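Local coordinates for protein NANS (YJHS), A 9-O-acetyl N-acetylneuraminic acid esterase (Escherichia coli O157:H7 EDL933, PDB 3PT5) that hydrolyses the 9-O-acetyl ester of 9-O-acetyl-N-acetylneuraminic acid, probably letting the bacterium grow on this alternative sialic acid of its host, at residues I52-R57 against I126-R131; A56-T61 against C79-Q84; Q84-Y89 against N303-L308. One frame throughout, in Å; residues are numbered along the deposited sequence.

How the interactions relate
The three contacts form a series leading from the central sheet of this SGNH hydrolase to its surface. Interaction 1 pairs strand 52-55 with strand 122-130. Interaction 2, its centre about 7 Å away, takes over Ala56 and Arg57 where the first strand runs out and joins them to the loop after strand 73-75. That loop continues through Gln84 into interaction 3, whose centre lies about 14 Å from that of interaction 2 and about 18 Å from that of interaction 1, and which reaches residues more than 200 positions later. Gln54 OE1 with His81 N, and Gln87 NE2 with Cys79 O, probably hydrogen-bonded, tie each step to the next, joining the sheet to its surface loops.

Interaction 1. Residues I52-R57 against I126-R131; sequences IKQLAR and IVPCCR
Strand 52-55 and the end part of strand 122-130 run roughly parallel, their short segment axes 38° apart, as neighbours in the largely parallel central sheet of the SGNH hydrolase fold. Ile126 grips the other strand with both backbone polar atoms: its N donates to Lys53 O at 2.9 Å, and its O accepts from Leu55 N at 3.1 Å, almost along the C=O axis. This is the bonding of one parallel bridge, which does not continue past Leu55, since Pro128 has no N-H to offer. Leu55 O meets Pro128 CD instead (3.8 Å) and takes its hydrogen bond from Arg170 of helix 162-176.

Leu55 and Val127 lie side by side pointing the same way, Leu55 CD1 4.2 Å from Val127 CG1, a branched apolar pair suited to the buried side where Val127 meets that helix. Gln54 and Ile126 occupy the other face. The glutamine CG sits in the crowded position between N and the carbonyl carbon (chi1 67°), and the chain then extends across the Pro128 ring, OE1 3.5 Å from Pro128 CG. Backbone satisfies its amide on two sides: OE1 accepts from His81 N of a loop, NE2 donates to Pro75 O of strand 73-75.

Arg57 starts with CG anti to N, then bends at chi3 (-54°) so that the guanidinium turns toward the second strand. NH2 forms a salt bridge with Asp166, which probably balances the buried charge beside Arg170. NH1 donates to Pro128 O at 2.9 Å, in the guanidinium and carbonyl planes alike, and Arg170 NH2 is a second donor to that oxygen.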
loop_
_atom_site.group_PDB
_atom_site.type_symbol
_atom_site.label_atom_id
_atom_site.label_comp_id
_atom_site.label_asym_id
_atom_site.label_seq_id
_atom_site.Cartn_x
_atom_site.Cartn_y
_atom_site.Cartn_z
ATOM N N ILE A 52 11.035 -1.547 -12.076
ATOM C CA ILE A 52 10.053 -1.559 -10.982
ATOM C C ILE A 52 8.697 -1.190 -11.561
ATOM O O ILE A 52 8.524 -0.070 -12.057
ATOM C CB ILE A 52 10.427 -0.554 -9.892
ATOM C CG1 ILE A 52 11.780 -0.932 -9.287
ATOM C CG2 ILE A 52 9.326 -0.491 -8.799
ATOM C CD1 ILE A 52 12.269 0.017 -8.233
ATOM N N LYS A 53 7.789 -2.145 -11.511
ATOM C CA LYS A 53 6.507 -2.107 -12.240
ATOM C C LYS A 53 5.330 -2.303 -11.300
ATOM O O LYS A 53 5.509 -2.618 -10.111
ATOM C CB LYS A 53 6.491 -3.193 -13.326
ATOM C CG LYS A 53 7.628 -3.131 -14.292
ATOM C CD LYS A 53 7.529 -1.917 -15.206
ATOM C CE LYS A 53 8.638 -1.983 -16.263
ATOM N NZ LYS A 53 8.782 -0.642 -16.902
ATOM N N GLN A 54 4.136 -2.044 -11.823
ATOM C CA GLN A 54 2.907 -2.327 -11.092
ATOM C C GLN A 54 1.883 -2.859 -12.059
ATOM O O GLN A 54 2.033 -2.702 -13.266
ATOM C CB GLN A 54 2.383 -1.074 -10.367
ATOM C CG GLN A 54 1.900 0.062 -11.339
ATOM C CD GLN A 54 1.416 1.285 -10.616
ATOM O OE1 GLN A 54 0.592 1.178 -9.695
ATOM N NE2 GLN A 54 1.911 2.475 -11.023
ATOM N N LEU A 55 0.849 -3.495 -11.532
ATOM C CA LEU A 55 -0.306 -3.851 -12.346
ATOM C C LEU A 55 -1.249 -2.670 -12.450
ATOM O O LEU A 55 -1.735 -2.168 -11.446
ATOM C CB LEU A 55 -1.037 -5.074 -11.793
ATOM C CG LEU A 55 -0.410 -6.473 -11.834
ATOM C CD1 LEU A 55 -1.481 -7.479 -11.466
ATOM C CD2 LEU A 55 0.144 -6.831 -13.195
ATOM N N ALA A 56 -1.513 -2.239 -13.686
ATOM C CA ALA A 56 -2.370 -1.063 -13.927
ATOM C C ALA A 56 -3.824 -1.264 -13.533
ATOM O O ALA A 56 -4.319 -2.373 -13.454
ATOM C CB ALA A 56 -2.316 -0.650 -15.402
ATOM N N ARG A 57 -4.512 -0.139 -13.329
ATOM C CA ARG A 57 -5.928 -0.128 -12.999
ATOM C C ARG A 57 -6.637 0.967 -13.784
ATOM O O ARG A 57 -7.713 0.714 -14.343
ATOM C CB ARG A 57 -6.160 0.088 -11.498
ATOM C CG ARG A 57 -7.633 -0.048 -11.098
ATOM C CD ARG A 57 -7.878 0.175 -9.597
ATOM N NE ARG A 57 -7.049 -0.685 -8.751
ATOM C CZ ARG A 57 -7.410 -1.896 -8.348
ATOM N NH1 ARG A 57 -6.608 -2.623 -7.573
ATOM N NH2 ARG A 57 -8.598 -2.379 -8.691
ATOM N N ILE A 126 4.755 -4.674 -8.214
ATOM C CA ILE A 126 3.834 -4.401 -7.108
ATOM C C ILE A 126 2.390 -4.589 -7.599
ATOM O O ILE A 126 2.065 -4.218 -8.727
ATOM C CB ILE A 126 4.036 -2.941 -6.600
ATOM C CG1 ILE A 126 5.447 -2.762 -5.997
ATOM C CG2 ILE A 126 2.946 -2.499 -5.625
ATOM C CD1 ILE A 126 5.929 -3.809 -5.039
ATOM N N VAL A 127 1.560 -5.188 -6.748
ATOM C CA VAL A 127 0.141 -5.394 -7.023
ATOM C C VAL A 127 -0.682 -4.496 -6.042
ATOM O O VAL A 127 -0.952 -4.890 -4.926
ATOM C CB VAL A 127 -0.273 -6.904 -6.916
ATOM C CG1 VAL A 127 -1.750 -7.110 -7.306
ATOM C CG2 VAL A 127 0.639 -7.779 -7.794
ATOM N N PRO A 128 -1.028 -3.259 -6.484
ATOM C CA PRO A 128 -1.682 -2.320 -5.575
ATOM C C PRO A 128 -3.183 -2.580 -5.497
ATOM O O PRO A 128 -3.896 -2.482 -6.513
ATOM C CB PRO A 128 -1.309 -0.934 -6.155
ATOM C CG PRO A 128 -0.978 -1.187 -7.576
ATOM C CD PRO A 128 -0.690 -2.644 -7.780
ATOM N N CYS A 129 -3.625 -2.913 -4.281
ATOM C CA CYS A 129 -5.030 -3.227 -3.989
ATOM C C CYS A 129 -5.557 -2.528 -2.745
ATOM O O CYS A 129 -6.179 -3.174 -1.918
ATOM C CB CYS A 129 -5.218 -4.746 -3.861
ATOM S SG CYS A 129 -4.644 -5.683 -5.284
ATOM N N CYS A 130 -5.281 -1.225 -2.613
ATOM C CA CYS A 130 -5.709 -0.479 -1.430
ATOM C C CYS A 130 -6.910 0.392 -1.714
ATOM O O CYS A 130 -7.148 0.799 -2.856
ATOM C CB CYS A 130 -4.575 0.412 -0.941
ATOM S SG CYS A 130 -2.995 -0.411 -0.706
ATOM N N ARG A 131 -7.653 0.713 -0.659
ATOM C CA ARG A 131 -8.822 1.563 -0.794
ATOM C C ARG A 131 -8.931 2.390 0.491
ATOM O O ARG A 131 -9.112 1.843 1.566
ATOM C CB ARG A 131 -10.079 0.684 -1.041
ATOM C CG ARG A 131 -11.422 1.436 -0.942
ATOM C CD ARG A 131 -11.403 2.539 -1.943
ATOM N NE ARG A 131 -12.707 3.090 -2.299
ATOM C CZ ARG A 131 -13.206 4.223 -1.826
ATOM N NH1 ARG A 131 -12.529 4.952 -0.945
ATOM N NH2 ARG A 131 -14.391 4.642 -2.267
#

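Interaction 2. Residues A56-T61 against C79-Q84; sequences ARFAHT and CPHDVQ
His81 carries this loop-to-loop contact, and its ring fills the bend of 56-61. Its CB rests 3.8 Å from Arg57 CB. CG, beside the backbone N, lies over one face of the Phe58 ring toward the rim, and the two rings stack face to face with centroids 4.1 Å apart and planes tilted by 25°. Across the same interface, Phe58 CD2 stands over the centre of the imidazole; His81 ND1 is 3.6 Å and CE1 3.5 Å from that carbon. His81 CD2 faces Ala56. At the tip, NE2 donates to His60 O at 3.3 Å, a long, bent bond (138°) with the donor above the carbonyl plane. A flat ring with a polar tip thus suits both stacking and bonding to the backbone.

His81 is also the centre of an inverse gamma turn, and its O accepts a straighter bond (2.9 Å) from Arg57 NE. The bent arginine chain lays one guanidinium face on Val83 CG2, 3.7 Å from Arg57 CZ. Phe58 turns its edge to Asp82 O, with CE1 at 3.2 Å.

Ile74 of strand 73-75 touches the His81 side chain, strand 122-130 receives Pro80 and Asp82, and helix 162-176 meets Val83 through Leu163 and Asp166.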
loop_
_atom_site.group_PDB
_atom_site.type_symbol
_atom_site.label_atom_id
_atom_site.label_comp_id
_atom_site.label_asym_id
_atom_site.label_seq_id
_atom_site.Cartn_x
_atom_site.Cartn_y
_atom_site.Cartn_z
ATOM N N ALA A 56 -1.513 -2.239 -13.686
ATOM C CA ALA A 56 -2.370 -1.063 -13.927
ATOM C C ALA A 56 -3.824 -1.264 -13.533
ATOM O O ALA A 56 -4.319 -2.373 -13.454
ATOM C CB ALA A 56 -2.316 -0.650 -15.402
ATOM N N ARG A 57 -4.512 -0.139 -13.329
ATOM C CA ARG A 57 -5.928 -0.128 -12.999
ATOM C C ARG A 57 -6.637 0.967 -13.784
ATOM O O ARG A 57 -7.713 0.714 -14.343
ATOM C CB ARG A 57 -6.160 0.088 -11.498
ATOM C CG ARG A 57 -7.633 -0.048 -11.098
ATOM C CD ARG A 57 -7.878 0.175 -9.597
ATOM N NE ARG A 57 -7.049 -0.685 -8.751
ATOM C CZ ARG A 57 -7.410 -1.896 -8.348
ATOM N NH1 ARG A 57 -6.608 -2.623 -7.573
ATOM N NH2 ARG A 57 -8.598 -2.379 -8.691
ATOM N N PHE A 58 -6.049 2.161 -13.808
ATOM C CA PHE A 58 -6.740 3.346 -14.331
ATOM C C PHE A 58 -6.661 3.317 -15.852
ATOM O O PHE A 58 -5.992 2.459 -16.435
ATOM C CB PHE A 58 -6.108 4.630 -13.785
ATOM C CG PHE A 58 -5.910 4.625 -12.265
ATOM C CD1 PHE A 58 -6.849 4.034 -11.409
ATOM C CD2 PHE A 58 -4.794 5.231 -11.707
ATOM C CE1 PHE A 58 -6.641 4.032 -10.031
ATOM C CE2 PHE A 58 -4.596 5.243 -10.337
ATOM C CZ PHE A 58 -5.509 4.646 -9.510
ATOM N N ALA A 59 -7.333 4.266 -16.497
ATOM C CA ALA A 59 -7.374 4.299 -17.951
ATOM C C ALA A 59 -6.081 4.872 -18.547
ATOM O O ALA A 59 -5.793 4.704 -19.750
ATOM C CB ALA A 59 -8.607 5.090 -18.388
ATOM N N HIS A 60 -5.286 5.554 -17.724
ATOM C CA HIS A 60 -3.974 6.041 -18.148
ATOM C C HIS A 60 -3.000 5.772 -17.026
ATOM O O HIS A 60 -3.430 5.521 -15.892
ATOM C CB HIS A 60 -3.992 7.535 -18.510
ATOM C CG HIS A 60 -4.913 7.847 -19.648
ATOM N ND1 HIS A 60 -4.493 7.925 -20.963
ATOM C CD2 HIS A 60 -6.253 8.018 -19.666
ATOM C CE1 HIS A 60 -5.537 8.164 -21.734
ATOM N NE2 HIS A 60 -6.619 8.206 -20.975
ATOM N N THR A 61 -1.702 5.788 -17.335
ATOM C CA THR A 61 -0.722 5.456 -16.303
ATOM C C THR A 61 -0.707 6.517 -15.214
ATOM O O THR A 61 -0.490 6.208 -14.031
ATOM C CB THR A 61 0.681 5.256 -16.883
ATOM O OG1 THR A 61 1.108 6.436 -17.573
ATOM C CG2 THR A 61 0.672 4.090 -17.826
ATOM N N CYS A 79 2.476 7.450 -6.853
ATOM C CA CYS A 79 1.030 7.429 -6.625
ATOM C C CYS A 79 0.402 6.269 -7.385
ATOM O O CYS A 79 -0.006 6.445 -8.534
ATOM C CB CYS A 79 0.418 8.777 -7.035
ATOM S SG CYS A 79 -1.255 8.987 -6.421
ATOM N N PRO A 80 0.387 5.063 -6.780
ATOM C CA PRO A 80 0.055 3.842 -7.515
ATOM C C PRO A 80 -1.415 3.657 -7.892
ATOM O O PRO A 80 -2.298 4.421 -7.501
ATOM C CB PRO A 80 0.463 2.720 -6.521
ATOM C CG PRO A 80 1.461 3.341 -5.603
ATOM C CD PRO A 80 0.919 4.752 -5.439
ATOM N N HIS A 81 -1.651 2.577 -8.634
ATOM C CA HIS A 81 -2.933 2.201 -9.172
ATOM C C HIS A 81 -3.802 1.419 -8.192
ATOM O O HIS A 81 -4.314 0.352 -8.484
ATOM C CB HIS A 81 -2.707 1.436 -10.470
ATOM C CG HIS A 81 -2.506 2.321 -11.663
ATOM N ND1 HIS A 81 -1.645 3.397 -11.675
ATOM C CD2 HIS A 81 -3.082 2.283 -12.890
ATOM C CE1 HIS A 81 -1.696 3.982 -12.864
ATOM N NE2 HIS A 81 -2.553 3.317 -13.618
ATOM N N ASP A 82 -3.957 1.978 -7.002
ATOM C CA ASP A 82 -4.858 1.380 -6.019
ATOM C C ASP A 82 -6.311 1.559 -6.443
ATOM O O ASP A 82 -6.600 2.270 -7.418
ATOM C CB ASP A 82 -4.544 1.980 -4.649
ATOM C CG ASP A 82 -3.180 1.473 -4.087
ATOM O OD1 ASP A 82 -3.083 0.258 -3.814
ATOM O OD2 ASP A 82 -2.216 2.273 -3.916
ATOM N N VAL A 83 -7.233 0.912 -5.725
ATOM C CA VAL A 83 -8.652 0.983 -6.051
ATOM C C VAL A 83 -9.146 2.419 -5.981
ATOM O O VAL A 83 -9.971 2.858 -6.816
ATOM C CB VAL A 83 -9.475 0.109 -5.080
ATOM C CG1 VAL A 83 -10.942 0.105 -5.462
ATOM C CG2 VAL A 83 -8.908 -1.309 -5.033
ATOM N N GLN A 84 -8.656 3.157 -4.987
ATOM C CA GLN A 84 -8.892 4.591 -4.943
ATOM C C GLN A 84 -7.813 5.383 -5.674
ATOM O O GLN A 84 -6.616 5.240 -5.390
ATOM C CB GLN A 84 -8.974 5.063 -3.507
ATOM C CG GLN A 84 -9.431 6.493 -3.398
ATOM C CD GLN A 84 -9.342 6.998 -1.993
ATOM O OE1 GLN A 84 -8.752 6.334 -1.118
ATOM N NE2 GLN A 84 -9.880 8.189 -1.756
#

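Interaction 3. Residues Q84-Y89 against N303-L308; sequences QDMQSY and NWTTAL
Apolar contact carries most of this small surface meeting of two loops, and three side chains share it. Met86 bends at chi2 and chi3 (-58° and -75°), curling its flexible chain so that the terminal methyl CE reaches Thr305 CG2 at 3.7 Å. The same CE lies over one face of the Tyr89 ring, 3.8 Å above its plane and toward the rim, so the methyl touches both the ring face and the threonine, the three groups meeting at a corner. Thr305 CG2 in turn comes within 4.2 Å of Tyr89 CD2, its side chain crossing those of both partners at about a right angle. The threonine suits this place by its two unlike branches: CG2 is turned to the apolar pair, while OG1, in the crowded position between N and the carbonyl carbon, hydrogen-bonds Glu37.

The carbonyls of Asn303 and Trp304 come to the ring at its edge, Trp304 O 4.1 Å from Tyr89 CE2. No hydrogen bond spans the two segments directly, but Arg299 NH2 donates to both Tyr89 O and Asn303 O, bridging them from outside.

Hydrogen bonds within 84-89 set its shape. Asp85 OD1 accepts from Gln87 N at 3.0 Å, an Asx turn for which the short carboxylate is well suited. Overlapping it is a type I turn from Met86 to Tyr89, closed by Tyr89 N to Met86 O at 3.0 Å, which brings the Met86 and Tyr89 side chains together.

The contact lies beyond the central sheet, joining the loop between strand 73-75 and helix 107-114 to the one between strand 265-268 and the C-terminal helix 315-335.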
loop_
_atom_site.group_PDB
_atom_site.type_symbol
_atom_site.label_atom_id
_atom_site.label_comp_id
_atom_site.label_asym_id
_atom_site.label_seq_id
_atom_site.Cartn_x
_atom_site.Cartn_y
_atom_site.Cartn_z
ATOM N N GLN A 84 -8.656 3.157 -4.987
ATOM C CA GLN A 84 -8.892 4.591 -4.943
ATOM C C GLN A 84 -7.813 5.383 -5.674
ATOM O O GLN A 84 -6.616 5.240 -5.390
ATOM C CB GLN A 84 -8.974 5.063 -3.507
ATOM C CG GLN A 84 -9.431 6.493 -3.398
ATOM C CD GLN A 84 -9.342 6.998 -1.993
ATOM O OE1 GLN A 84 -8.752 6.334 -1.118
ATOM N NE2 GLN A 84 -9.880 8.189 -1.756
ATOM N N ASP A 85 -8.237 6.240 -6.598
ATOM C CA ASP A 85 -7.320 7.002 -7.440
ATOM C C ASP A 85 -6.974 8.344 -6.803
ATOM O O ASP A 85 -7.838 9.229 -6.697
ATOM C CB ASP A 85 -7.990 7.206 -8.821
ATOM C CG ASP A 85 -7.097 7.906 -9.838
ATOM O OD1 ASP A 85 -6.043 8.479 -9.478
ATOM O OD2 ASP A 85 -7.487 7.908 -11.040
ATOM N N MET A 86 -5.724 8.478 -6.336
ATOM C CA MET A 86 -5.282 9.701 -5.658
ATOM C C MET A 86 -4.476 10.635 -6.564
ATOM O O MET A 86 -3.959 11.652 -6.102
ATOM C CB MET A 86 -4.422 9.347 -4.420
ATOM C CG MET A 86 -5.092 8.425 -3.385
ATOM S SD MET A 86 -6.632 9.073 -2.712
ATOM C CE MET A 86 -5.958 10.313 -1.608
ATOM N N GLN A 87 -4.363 10.299 -7.848
ATOM C CA GLN A 87 -3.390 10.943 -8.723
ATOM C C GLN A 87 -3.685 12.396 -9.039
ATOM O O GLN A 87 -2.791 13.110 -9.475
ATOM C CB GLN A 87 -3.198 10.137 -10.008
ATOM C CG GLN A 87 -2.726 8.698 -9.797
ATOM C CD GLN A 87 -2.368 8.086 -11.098
ATOM O OE1 GLN A 87 -3.037 8.343 -12.112
ATOM N NE2 GLN A 87 -1.343 7.239 -11.103
ATOM N N SER A 88 -4.925 12.825 -8.802
ATOM C CA SER A 88 -5.323 14.231 -8.965
ATOM C C SER A 88 -5.333 15.071 -7.669
ATOM O O SER A 88 -5.655 16.258 -7.695
ATOM C CB SER A 88 -6.673 14.337 -9.704
ATOM O OG SER A 88 -6.570 13.804 -11.024
ATOM N N TYR A 89 -4.940 14.471 -6.543
ATOM C CA TYR A 89 -4.832 15.239 -5.317
ATOM C C TYR A 89 -3.500 15.986 -5.287
ATOM O O TYR A 89 -2.656 15.700 -4.429
ATOM C CB TYR A 89 -4.923 14.313 -4.110
ATOM C CG TYR A 89 -6.319 13.863 -3.781
ATOM C CD1 TYR A 89 -6.899 12.798 -4.458
ATOM C CD2 TYR A 89 -7.046 14.487 -2.769
ATOM C CE1 TYR A 89 -8.185 12.339 -4.133
ATOM C CE2 TYR A 89 -8.325 14.037 -2.430
ATOM C CZ TYR A 89 -8.895 12.985 -3.139
ATOM O OH TYR A 89 -10.171 12.538 -2.820
ATOM N N ASN A 303 -7.615 21.242 -1.195
ATOM C CA ASN A 303 -6.664 20.335 -1.835
ATOM C C ASN A 303 -6.099 19.205 -0.947
ATOM O O ASN A 303 -5.320 18.379 -1.439
ATOM C CB ASN A 303 -5.537 21.130 -2.513
ATOM C CG ASN A 303 -4.812 21.987 -1.561
ATOM O OD1 ASN A 303 -4.302 21.502 -0.544
ATOM N ND2 ASN A 303 -4.767 23.281 -1.845
ATOM N N TRP A 304 -6.504 19.126 0.313
ATOM C CA TRP A 304 -5.948 18.052 1.163
ATOM C C TRP A 304 -6.833 16.811 1.107
ATOM O O TRP A 304 -7.893 16.847 0.486
ATOM C CB TRP A 304 -5.685 18.529 2.593
ATOM C CG TRP A 304 -6.869 18.922 3.440
ATOM C CD1 TRP A 304 -8.137 18.405 3.407
ATOM C CD2 TRP A 304 -6.845 19.845 4.521
ATOM N NE1 TRP A 304 -8.905 18.977 4.404
ATOM C CE2 TRP A 304 -8.135 19.868 5.093
ATOM C CE3 TRP A 304 -5.855 20.671 5.068
ATOM C CZ2 TRP A 304 -8.452 20.675 6.188
ATOM C CZ3 TRP A 304 -6.187 21.490 6.134
ATOM C CH2 TRP A 304 -7.471 21.495 6.665
ATOM N N THR A 305 -6.402 15.724 1.743
ATOM C CA THR A 305 -7.157 14.499 1.712
ATOM C C THR A 305 -8.264 14.661 2.749
ATOM O O THR A 305 -9.396 15.037 2.398
ATOM C CB THR A 305 -6.259 13.254 1.934
ATOM O OG1 THR A 305 -5.528 13.397 3.155
ATOM C CG2 THR A 305 -5.300 13.099 0.756
ATOM N N THR A 306 -7.890 14.512 4.010
ATOM C CA THR A 306 -8.812 14.413 5.116
ATOM C C THR A 306 -8.571 15.610 6.064
ATOM O O THR A 306 -7.419 16.033 6.252
ATOM C CB THR A 306 -8.564 13.037 5.793
ATOM O OG1 THR A 306 -9.164 11.983 5.002
ATOM C CG2 THR A 306 -9.061 13.007 7.217
ATOM N N ALA A 307 -9.636 16.177 6.646
ATOM C CA ALA A 307 -9.470 17.254 7.606
ATOM C C ALA A 307 -8.599 16.873 8.812
ATOM O O ALA A 307 -7.848 17.704 9.324
ATOM C CB ALA A 307 -10.837 17.805 8.047
ATOM N N LEU A 308 -8.678 15.611 9.247
ATOM C CA LEU A 308 -7.803 15.073 10.297
ATOM C C LEU A 308 -6.415 14.807 9.731
ATOM O O LEU A 308 -6.219 13.826 9.023
ATOM C CB LEU A 308 -8.384 13.757 10.846
ATOM C CG LEU A 308 -9.585 13.852 11.796
ATOM C CD1 LEU A 308 -10.161 12.463 12.106
ATOM C CD2 LEU A 308 -9.223 14.586 13.098
#